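Local coordinates for flavohemoprotein (Vibrio cholerae O1 biovar El Tor, PDB 4EH1), which probably detoxifies nitric oxide, using O2 and NAD(P)H to turn it into nitrate, this chain being the reductase domain with bound FAD and the presumed NAD(P)H site, at residues F108-R113 against D203-C207; V117-G123 against G143-A149. All coordinates share one frame; numbering follows the deposited sequence.

Contact 2 lies within the parallel sheet of the NAD-binding part; contact 1 joins that sheet to the loop arriving from the FAD-binding barrel. In the sheet, strand 117-122 lies between strands 144-150 and 203-208. The centres of the contacts are about 11 Å apart. Along the chain the order is 108-113, 117-123, 143-149, 203-207, so the pair of contact 2 falls wholly between the two segments of contact 1. The contacts touch directly: the backbone atoms Asp203 O and Val118 N, 2.8 Å apart, are probably hydrogen-bonded, and Tyr110 packs on Val117. Contact 1 thus lays the connecting loop over the sheet, while contact 2 forms part of the sheet itself.

Contact 1. Residues F108-R113 against D203-C207; sequences FFYVER and DFYLC
Tyr205 projects from its strand toward Tyr110 and Val111 in the loop that leads from the FAD-binding barrel into the parallel sheet of the NAD-binding part, a two-part architecture of the ferredoxin reductase type. The segments run roughly antiparallel, yet they do not pair as strands: the nearest CA atoms, of Tyr110 and Tyr205, are 7.9 Å apart, and side chains fill the interval.

The apolar part is aromatic. The rings of Tyr110 and Tyr205 meet obliquely, their planes at 41°, with Tyr110 CD1 3.6 Å from Tyr205 CZ. On the CD2 side of the Tyr205 ring, Phe108 CE1 arrives at the edge, in the ring plane; Phe108 also packs on Glu233, a residue thought to tune the heme and FAD redox potentials. His231 stacks on the Tyr205 ring.

Polar contacts gather at the phenol oxygen. With CG anti to the carbonyl carbon (chi1 -70°), Tyr205 extends its ring far enough for Val111 N to donate to OH over 3.0 Å in an almost straight bond (175°). Two waters also lie at the hydroxyl, one of them donating to Phe109 O. Asp203 is shared: OD1 is in a salt bridge with Arg115 and hydrogen-bonded to His231 NE2, whereas OD2 forms a salt bridge with Arg113 NH1 at 3.1 Å, reached from above the carboxylate plane, with the guanidinium and carboxylate planes nearly perpendicular.

Contact 2. Residues V117-G123 against G143-A149; sequences VVLISAG and GVTYLYA
Val117 N donates to Gly143 O at 2.9 Å, the first of seven backbone hydrogen bonds that join two parallel strands, whose axes are 11° apart and approach to 4.7 Å. Val117, Leu119 and Ser121 each bond through N and O to the residues before and after their opposite numbers (Val144, Tyr146, Tyr148), the parallel pattern, and Gly123 N ends the series on Ala149 O. Leu147 N to Leu119 O is the shortest of these bonds, at 2.6 Å. The regular spacing also brings CA-H groups to the carbonyls, as Ile120 CA does to Leu147 O.

On the face carrying Val118 and Ile120, Leu147 CD1 touches Val118 CG1 at 3.9 Å and Ile120 CG1 at 4.0 Å. Leu147 and Ile120, opposite each other and sharing a chi1 of -51°, run alongside in the same direction. On the other face, Leu119 CB rests obliquely against the Tyr146 ring. A water bridges Ser121 OG and Leu147 O. With CG anti to the backbone N, Tyr148 carries its ring past Ser121, whose OG lies 3.5 Å from Tyr148 CD1, and Tyr148 OH donates to Gly123 O at 2.7 Å, tilted 26° from the carbonyl plane.

These are the two strands of a beta-alpha-beta unit with helix 126-138 as the crossover; Leu119 and Tyr146 both pack on its Leu133, and Tyr148 on its Ala126. The first strand runs into the glycine-rich turn that, by similarity, binds NADP(+), beginning at Gly123.

Contact 1. Residues F108-R113 against D203-C207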
ATOM      1  N   PHE A 108      14.553  23.832   2.800  1.00 36.22           N
ATOM      2  CA  PHE A 108      15.144  22.833   3.663  1.00 32.37           C
ATOM      3  C   PHE A 108      15.639  21.659   2.819  1.00 31.98           C
ATOM      4  O   PHE A 108      14.854  20.980   2.158  1.00 32.60           O
ATOM      5  CB  PHE A 108      14.148  22.401   4.747  1.00 28.64           C
ATOM      6  CG  PHE A 108      14.572  21.174   5.493  1.00 33.38           C
ATOM      7  CD1 PHE A 108      15.405  21.276   6.600  1.00 30.96           C
ATOM      8  CD2 PHE A 108      14.165  19.917   5.068  1.00 29.69           C
ATOM      9  CE1 PHE A 108      15.788  20.145   7.292  1.00 30.62           C
ATOM     10  CE2 PHE A 108      14.547  18.785   5.734  1.00 27.68           C
ATOM     11  CZ  PHE A 108      15.355  18.897   6.862  1.00 32.67           C
ATOM     12  N   PHE A 109      16.949  21.440   2.824  1.00 30.40           N
ATOM     13  CA  PHE A 109      17.528  20.301   2.105  1.00 32.41           C
ATOM     14  C   PHE A 109      18.955  20.035   2.505  1.00 29.76           C
ATOM     15  O   PHE A 109      19.654  20.906   2.993  1.00 30.00           O
ATOM     16  CB  PHE A 109      17.447  20.464   0.583  1.00 27.78           C
ATOM     17  CG  PHE A 109      17.996  21.780   0.073  1.00 35.84           C
ATOM     18  CD1 PHE A 109      19.334  21.914  -0.267  1.00 35.18           C
ATOM     19  CD2 PHE A 109      17.161  22.874  -0.090  1.00 37.71           C
ATOM     20  CE1 PHE A 109      19.827  23.122  -0.746  1.00 34.66           C
ATOM     21  CE2 PHE A 109      17.647  24.075  -0.554  1.00 41.40           C
ATOM     22  CZ  PHE A 109      18.978  24.206  -0.879  1.00 40.44           C
ATOM     23  N   TYR A 110      19.381  18.802   2.291  1.00 27.64           N
ATOM     24  CA  TYR A 110      20.708  18.418   2.684  1.00 24.79           C
ATOM     25  C   TYR A 110      21.752  19.113   1.794  1.00 29.92           C
ATOM     26  O   TYR A 110      21.629  19.147   0.566  1.00 31.84           O
ATOM     27  CB  TYR A 110      20.863  16.906   2.592  1.00 21.99           C
ATOM     28  CG  TYR A 110      22.266  16.486   2.878  1.00 27.96           C
ATOM     29  CD1 TYR A 110      22.706  16.387   4.181  1.00 28.17           C
ATOM     30  CD2 TYR A 110      23.160  16.229   1.854  1.00 29.70           C
ATOM     31  CE1 TYR A 110      23.967  16.040   4.475  1.00 32.71           C
ATOM     32  CE2 TYR A 110      24.460  15.861   2.140  1.00 38.43           C
ATOM     33  CZ  TYR A 110      24.854  15.771   3.469  1.00 38.57           C
ATOM     34  OH  TYR A 110      26.134  15.402   3.832  1.00 38.05           O
ATOM     35  N   VAL A 111      22.792  19.647   2.413  1.00 28.61           N
ATOM     36  CA  VAL A 111      23.913  20.192   1.639  1.00 29.27           C
ATOM     37  C   VAL A 111      25.192  19.507   2.114  1.00 34.03           C
ATOM     38  O   VAL A 111      25.458  19.449   3.324  1.00 34.48           O
ATOM     39  CB  VAL A 111      24.021  21.698   1.794  1.00 36.59           C
ATOM     40  CG1 VAL A 111      25.334  22.213   1.175  1.00 37.76           C
ATOM     41  CG2 VAL A 111      22.805  22.370   1.168  1.00 28.28           C
ATOM     42  N   GLU A 112      25.945  18.941   1.175  1.00 34.06           N
ATOM     43  CA  GLU A 112      27.179  18.226   1.515  1.00 30.72           C
ATOM     44  C   GLU A 112      28.230  19.196   2.043  1.00 31.20           C
ATOM     45  O   GLU A 112      28.667  20.125   1.351  1.00 35.36           O
ATOM     46  CB  GLU A 112      27.732  17.439   0.314  1.00 32.28           C
ATOM     47  CG  GLU A 112      28.929  16.529   0.691  1.00 37.25           C
ATOM     48  CD  GLU A 112      28.635  15.655   1.937  1.00 47.40           C
ATOM     49  OE1 GLU A 112      29.370  15.735   2.958  1.00 41.75           O
ATOM     50  OE2 GLU A 112      27.650  14.889   1.901  1.00 47.04           O
ATOM     51  N   ARG A 113      28.641  18.976   3.283  1.00 33.68           N
ATOM     52  CA  ARG A 113      29.660  19.838   3.869  1.00 39.65           C
ATOM     53  C   ARG A 113      30.792  19.032   4.498  1.00 39.25           C
ATOM     54  O   ARG A 113      31.625  19.586   5.234  1.00 33.74           O
ATOM     55  CB  ARG A 113      29.025  20.770   4.912  1.00 42.98           C
ATOM     56  CG  ARG A 113      28.029  21.774   4.333  1.00 42.57           C
ATOM     57  CD  ARG A 113      27.677  22.854   5.350  1.00 45.64           C
ATOM     58  NE  ARG A 113      26.560  23.696   4.912  1.00 47.37           N
ATOM     59  CZ  ARG A 113      25.281  23.318   4.972  1.00 47.40           C
ATOM     60  NH1 ARG A 113      24.962  22.112   5.444  1.00 46.73           N
ATOM     61  NH2 ARG A 113      24.322  24.136   4.562  1.00 48.15           N
ATOM     62  N   ASP A 203      26.403  18.204  11.360  1.00 27.84           N
ATOM     63  CA  ASP A 203      25.205  18.888  10.879  1.00 29.48           C
ATOM     64  C   ASP A 203      23.969  18.139  11.390  1.00 27.81           C
ATOM     65  O   ASP A 203      23.838  16.937  11.166  1.00 27.70           O
ATOM     66  CB  ASP A 203      25.155  18.905   9.352  1.00 32.11           C
ATOM     67  CG  ASP A 203      25.710  20.190   8.756  1.00 41.87           C
ATOM     68  OD1 ASP A 203      25.738  21.229   9.446  1.00 43.71           O
ATOM     69  OD2 ASP A 203      26.099  20.161   7.573  1.00 42.72           O
ATOM     70  N   PHE A 204      23.054  18.863  12.026  1.00 27.75           N
ATOM     71  CA  PHE A 204      21.836  18.279  12.587  1.00 29.17           C
ATOM     72  C   PHE A 204      20.634  18.711  11.760  1.00 32.53           C
ATOM     73  O   PHE A 204      20.313  19.897  11.699  1.00 29.82           O
ATOM     74  CB  PHE A 204      21.665  18.704  14.063  1.00 22.47           C
ATOM     75  CG  PHE A 204      22.737  18.151  14.963  1.00 22.88           C
ATOM     76  CD1 PHE A 204      24.026  18.680  14.935  1.00 26.11           C
ATOM     77  CD2 PHE A 204      22.469  17.079  15.805  1.00 21.95           C
ATOM     78  CE1 PHE A 204      25.048  18.144  15.741  1.00 29.35           C
ATOM     79  CE2 PHE A 204      23.466  16.524  16.604  1.00 28.74           C
ATOM     80  CZ  PHE A 204      24.766  17.049  16.573  1.00 27.55           C
ATOM     81  N   TYR A 205      19.986  17.745  11.113  1.00 25.45           N
ATOM     82  CA  TYR A 205      18.785  18.021  10.341  1.00 31.34           C
ATOM     83  C   TYR A 205      17.587  17.469  11.099  1.00 32.16           C
ATOM     84  O   TYR A 205      17.600  16.309  11.532  1.00 29.34           O
ATOM     85  CB  TYR A 205      18.870  17.360   8.951  1.00 26.12           C
ATOM     86  CG  TYR A 205      19.888  17.991   8.021  1.00 28.88           C
ATOM     87  CD1 TYR A 205      21.251  17.651   8.095  1.00 30.60           C
ATOM     88  CD2 TYR A 205      19.497  18.883   7.039  1.00 27.07           C
ATOM     89  CE1 TYR A 205      22.199  18.232   7.216  1.00 31.60           C
ATOM     90  CE2 TYR A 205      20.436  19.473   6.156  1.00 32.67           C
ATOM     91  CZ  TYR A 205      21.784  19.135   6.251  1.00 36.14           C
ATOM     92  OH  TYR A 205      22.708  19.704   5.375  1.00 46.62           O
ATOM     93  N   LEU A 206      16.556  18.293  11.243  1.00 29.79           N
ATOM     94  CA  LEU A 206      15.401  17.995  12.091  1.00 27.81           C
ATOM     95  C   LEU A 206      14.086  18.168  11.331  1.00 30.79           C
ATOM     96  O   LEU A 206      13.894  19.174  10.652  1.00 34.28           O
ATOM     97  CB  LEU A 206      15.345  19.000  13.246  1.00 34.33           C
ATOM     98  CG  LEU A 206      16.286  18.875  14.443  1.00 41.00           C
ATOM     99  CD1 LEU A 206      17.756  18.786  14.056  1.00 40.24           C
ATOM    100  CD2 LEU A 206      16.078  20.056  15.338  1.00 41.50           C
ATOM    101  N   CYS A 207      13.155  17.227  11.471  1.00 26.78           N
ATOM    102  CA  CYS A 207      11.841  17.416  10.866  1.00 26.06           C
ATOM    103  C   CYS A 207      10.723  16.795  11.676  1.00 31.05           C
ATOM    104  O   CYS A 207      10.798  15.622  12.054  1.00 29.33           O
ATOM    105  CB  CYS A 207      11.780  16.803   9.464  1.00 25.26           C
ATOM    106  SG  CYS A 207      10.158  17.102   8.652  1.00 39.93           S
TER
HETATM  107  O   HOH W   1      21.454  22.490   4.917  1.00 47.51           O
HETATM  108  O   HOH W   2      25.476  18.633   5.752  1.00 43.50           O

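Contact 2. Residues V117-G123 against G143-A149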
ATOM      1  N   VAL A 117      26.718  13.628  10.017  1.00 29.09           N
ATOM      2  CA  VAL A 117      25.346  14.038   9.772  1.00 28.31           C
ATOM      3  C   VAL A 117      24.395  13.372  10.760  1.00 32.10           C
ATOM      4  O   VAL A 117      24.403  12.134  10.893  1.00 28.59           O
ATOM      5  CB  VAL A 117      24.918  13.676   8.309  1.00 28.50           C
ATOM      6  CG1 VAL A 117      23.416  13.816   8.134  1.00 25.75           C
ATOM      7  CG2 VAL A 117      25.611  14.581   7.336  1.00 27.85           C
ATOM      8  N   VAL A 118      23.592  14.186  11.459  1.00 26.98           N
ATOM      9  CA  VAL A 118      22.539  13.634  12.313  1.00 24.66           C
ATOM     10  C   VAL A 118      21.145  13.963  11.754  1.00 26.61           C
ATOM     11  O   VAL A 118      20.821  15.124  11.493  1.00 26.99           O
ATOM     12  CB  VAL A 118      22.710  14.047  13.814  1.00 24.84           C
ATOM     13  CG1 VAL A 118      21.665  13.375  14.679  1.00 24.91           C
ATOM     14  CG2 VAL A 118      24.081  13.624  14.340  1.00 21.97           C
ATOM     15  N   LEU A 119      20.339  12.933  11.528  1.00 22.91           N
ATOM     16  CA  LEU A 119      18.967  13.134  11.066  1.00 23.29           C
ATOM     17  C   LEU A 119      18.045  12.796  12.246  1.00 31.61           C
ATOM     18  O   LEU A 119      18.154  11.720  12.839  1.00 23.95           O
ATOM     19  CB  LEU A 119      18.630  12.214   9.887  1.00 21.15           C
ATOM     20  CG  LEU A 119      19.616  12.215   8.715  1.00 27.98           C
ATOM     21  CD1 LEU A 119      19.140  11.316   7.585  1.00 28.23           C
ATOM     22  CD2 LEU A 119      19.851  13.651   8.217  1.00 26.47           C
ATOM     23  N   ILE A 120      17.135  13.714  12.557  1.00 26.55           N
ATOM     24  CA  ILE A 120      16.231  13.583  13.684  1.00 28.47           C
ATOM     25  C   ILE A 120      14.826  13.922  13.233  1.00 26.04           C
ATOM     26  O   ILE A 120      14.565  15.011  12.718  1.00 26.17           O
ATOM     27  CB  ILE A 120      16.592  14.568  14.817  1.00 29.35           C
ATOM     28  CG1 ILE A 120      18.082  14.453  15.168  1.00 29.32           C
ATOM     29  CG2 ILE A 120      15.690  14.332  16.059  1.00 20.23           C
ATOM     30  CD1 ILE A 120      18.559  15.459  16.245  1.00 25.09           C
ATOM     31  N   SER A 121      13.906  13.002  13.451  1.00 20.44           N
ATOM     32  CA  SER A 121      12.521  13.274  13.098  1.00 23.71           C
ATOM     33  C   SER A 121      11.554  12.465  13.944  1.00 26.37           C
ATOM     34  O   SER A 121      11.962  11.516  14.621  1.00 28.27           O
ATOM     35  CB  SER A 121      12.285  12.949  11.621  1.00 24.49           C
ATOM     36  OG  SER A 121      12.643  11.607  11.352  1.00 27.35           O
ATOM     37  N   ALA A 122      10.274  12.840  13.854  1.00 20.91           N
ATOM     38  CA  ALA A 122       9.177  12.170  14.539  1.00 23.04           C
ATOM     39  C   ALA A 122       7.974  12.020  13.632  1.00 28.02           C
ATOM     40  O   ALA A 122       7.610  12.947  12.899  1.00 30.02           O
ATOM     41  CB  ALA A 122       8.747  12.963  15.794  1.00 20.38           C
ATOM     42  N   GLY A 123       7.326  10.872  13.716  1.00 27.74           N
ATOM     43  CA  GLY A 123       6.108  10.667  12.961  1.00 32.94           C
ATOM     44  C   GLY A 123       6.380  10.823  11.470  1.00 28.98           C
ATOM     45  O   GLY A 123       7.268  10.184  10.924  1.00 27.42           O
ATOM     46  N   GLY A 143      29.464   8.234   8.372  1.00 32.39           N
ATOM     47  CA  GLY A 143      29.197   9.072   9.534  1.00 32.67           C
ATOM     48  C   GLY A 143      27.766   9.613   9.599  1.00 30.90           C
ATOM     49  O   GLY A 143      27.546  10.805   9.841  1.00 34.07           O
ATOM     50  N   VAL A 144      26.795   8.739   9.381  1.00 22.67           N
ATOM     51  CA  VAL A 144      25.381   9.129   9.455  1.00 24.41           C
ATOM     52  C   VAL A 144      24.677   8.486  10.671  1.00 29.26           C
ATOM     53  O   VAL A 144      24.795   7.279  10.898  1.00 29.84           O
ATOM     54  CB  VAL A 144      24.606   8.785   8.152  1.00 26.97           C
ATOM     55  CG1 VAL A 144      23.135   9.244   8.255  1.00 21.94           C
ATOM     56  CG2 VAL A 144      25.266   9.441   6.926  1.00 22.45           C
ATOM     57  N   THR A 145      23.985   9.314  11.455  1.00 28.51           N
ATOM     58  CA  THR A 145      23.155   8.852  12.566  1.00 28.46           C
ATOM     59  C   THR A 145      21.677   9.218  12.315  1.00 28.27           C
ATOM     60  O   THR A 145      21.335  10.369  12.013  1.00 30.81           O
ATOM     61  CB  THR A 145      23.606   9.470  13.910  1.00 27.07           C
ATOM     62  OG1 THR A 145      24.972   9.146  14.151  1.00 27.77           O
ATOM     63  CG2 THR A 145      22.772   8.907  15.079  1.00 23.77           C
ATOM     64  N   TYR A 146      20.798   8.239  12.441  1.00 23.74           N
ATOM     65  CA  TYR A 146      19.383   8.468  12.238  1.00 19.99           C
ATOM     66  C   TYR A 146      18.621   8.313  13.571  1.00 20.65           C
ATOM     67  O   TYR A 146      18.636   7.247  14.191  1.00 21.68           O
ATOM     68  CB  TYR A 146      18.900   7.445  11.236  1.00 24.66           C
ATOM     69  CG  TYR A 146      17.443   7.518  10.847  1.00 25.50           C
ATOM     70  CD1 TYR A 146      16.503   6.678  11.448  1.00 21.84           C
ATOM     71  CD2 TYR A 146      17.011   8.383   9.839  1.00 28.58           C
ATOM     72  CE1 TYR A 146      15.171   6.711  11.087  1.00 21.37           C
ATOM     73  CE2 TYR A 146      15.672   8.431   9.470  1.00 26.84           C
ATOM     74  CZ  TYR A 146      14.760   7.580  10.092  1.00 26.32           C
ATOM     75  OH  TYR A 146      13.436   7.601   9.730  1.00 21.04           O
ATOM     76  N   LEU A 147      17.967   9.372  14.023  1.00 21.85           N
ATOM     77  CA  LEU A 147      17.227   9.316  15.292  1.00 21.54           C
ATOM     78  C   LEU A 147      15.749   9.546  14.993  1.00 27.31           C
ATOM     79  O   LEU A 147      15.387  10.555  14.377  1.00 26.03           O
ATOM     80  CB  LEU A 147      17.749  10.351  16.291  1.00 24.72           C
ATOM     81  CG  LEU A 147      19.268  10.406  16.567  1.00 25.51           C
ATOM     82  CD1 LEU A 147      19.605  11.565  17.485  1.00 23.41           C
ATOM     83  CD2 LEU A 147      19.800   9.129  17.170  1.00 23.80           C
ATOM     84  N   TYR A 148      14.906   8.609  15.421  1.00 21.77           N
ATOM     85  CA  TYR A 148      13.497   8.593  15.028  1.00 23.61           C
ATOM     86  C   TYR A 148      12.577   8.326  16.238  1.00 23.96           C
ATOM     87  O   TYR A 148      12.845   7.426  17.053  1.00 23.38           O
ATOM     88  CB  TYR A 148      13.247   7.524  13.943  1.00 23.93           C
ATOM     89  CG  TYR A 148      11.820   7.563  13.396  1.00 26.15           C
ATOM     90  CD1 TYR A 148      11.313   8.721  12.818  1.00 26.72           C
ATOM     91  CD2 TYR A 148      10.966   6.458  13.507  1.00 25.27           C
ATOM     92  CE1 TYR A 148       9.990   8.790  12.347  1.00 27.25           C
ATOM     93  CE2 TYR A 148       9.625   6.512  13.043  1.00 24.36           C
ATOM     94  CZ  TYR A 148       9.165   7.673  12.448  1.00 26.88           C
ATOM     95  OH  TYR A 148       7.883   7.746  11.961  1.00 31.39           O
ATOM     96  N   ALA A 149      11.511   9.115  16.355  1.00 22.21           N
ATOM     97  CA  ALA A 149      10.505   8.910  17.402  1.00 23.62           C
ATOM     98  C   ALA A 149       9.128   8.704  16.776  1.00 23.71           C
ATOM     99  O   ALA A 149       8.712   9.450  15.903  1.00 25.24           O
ATOM    100  CB  ALA A 149      10.486  10.094  18.380  1.00 25.13           C
TER
HETATM  101  O   HOH W   3      26.598  11.102  12.892  1.00 27.60           O
HETATM  102  O   HOH W   4      15.203  10.872  11.395  1.00 27.89           O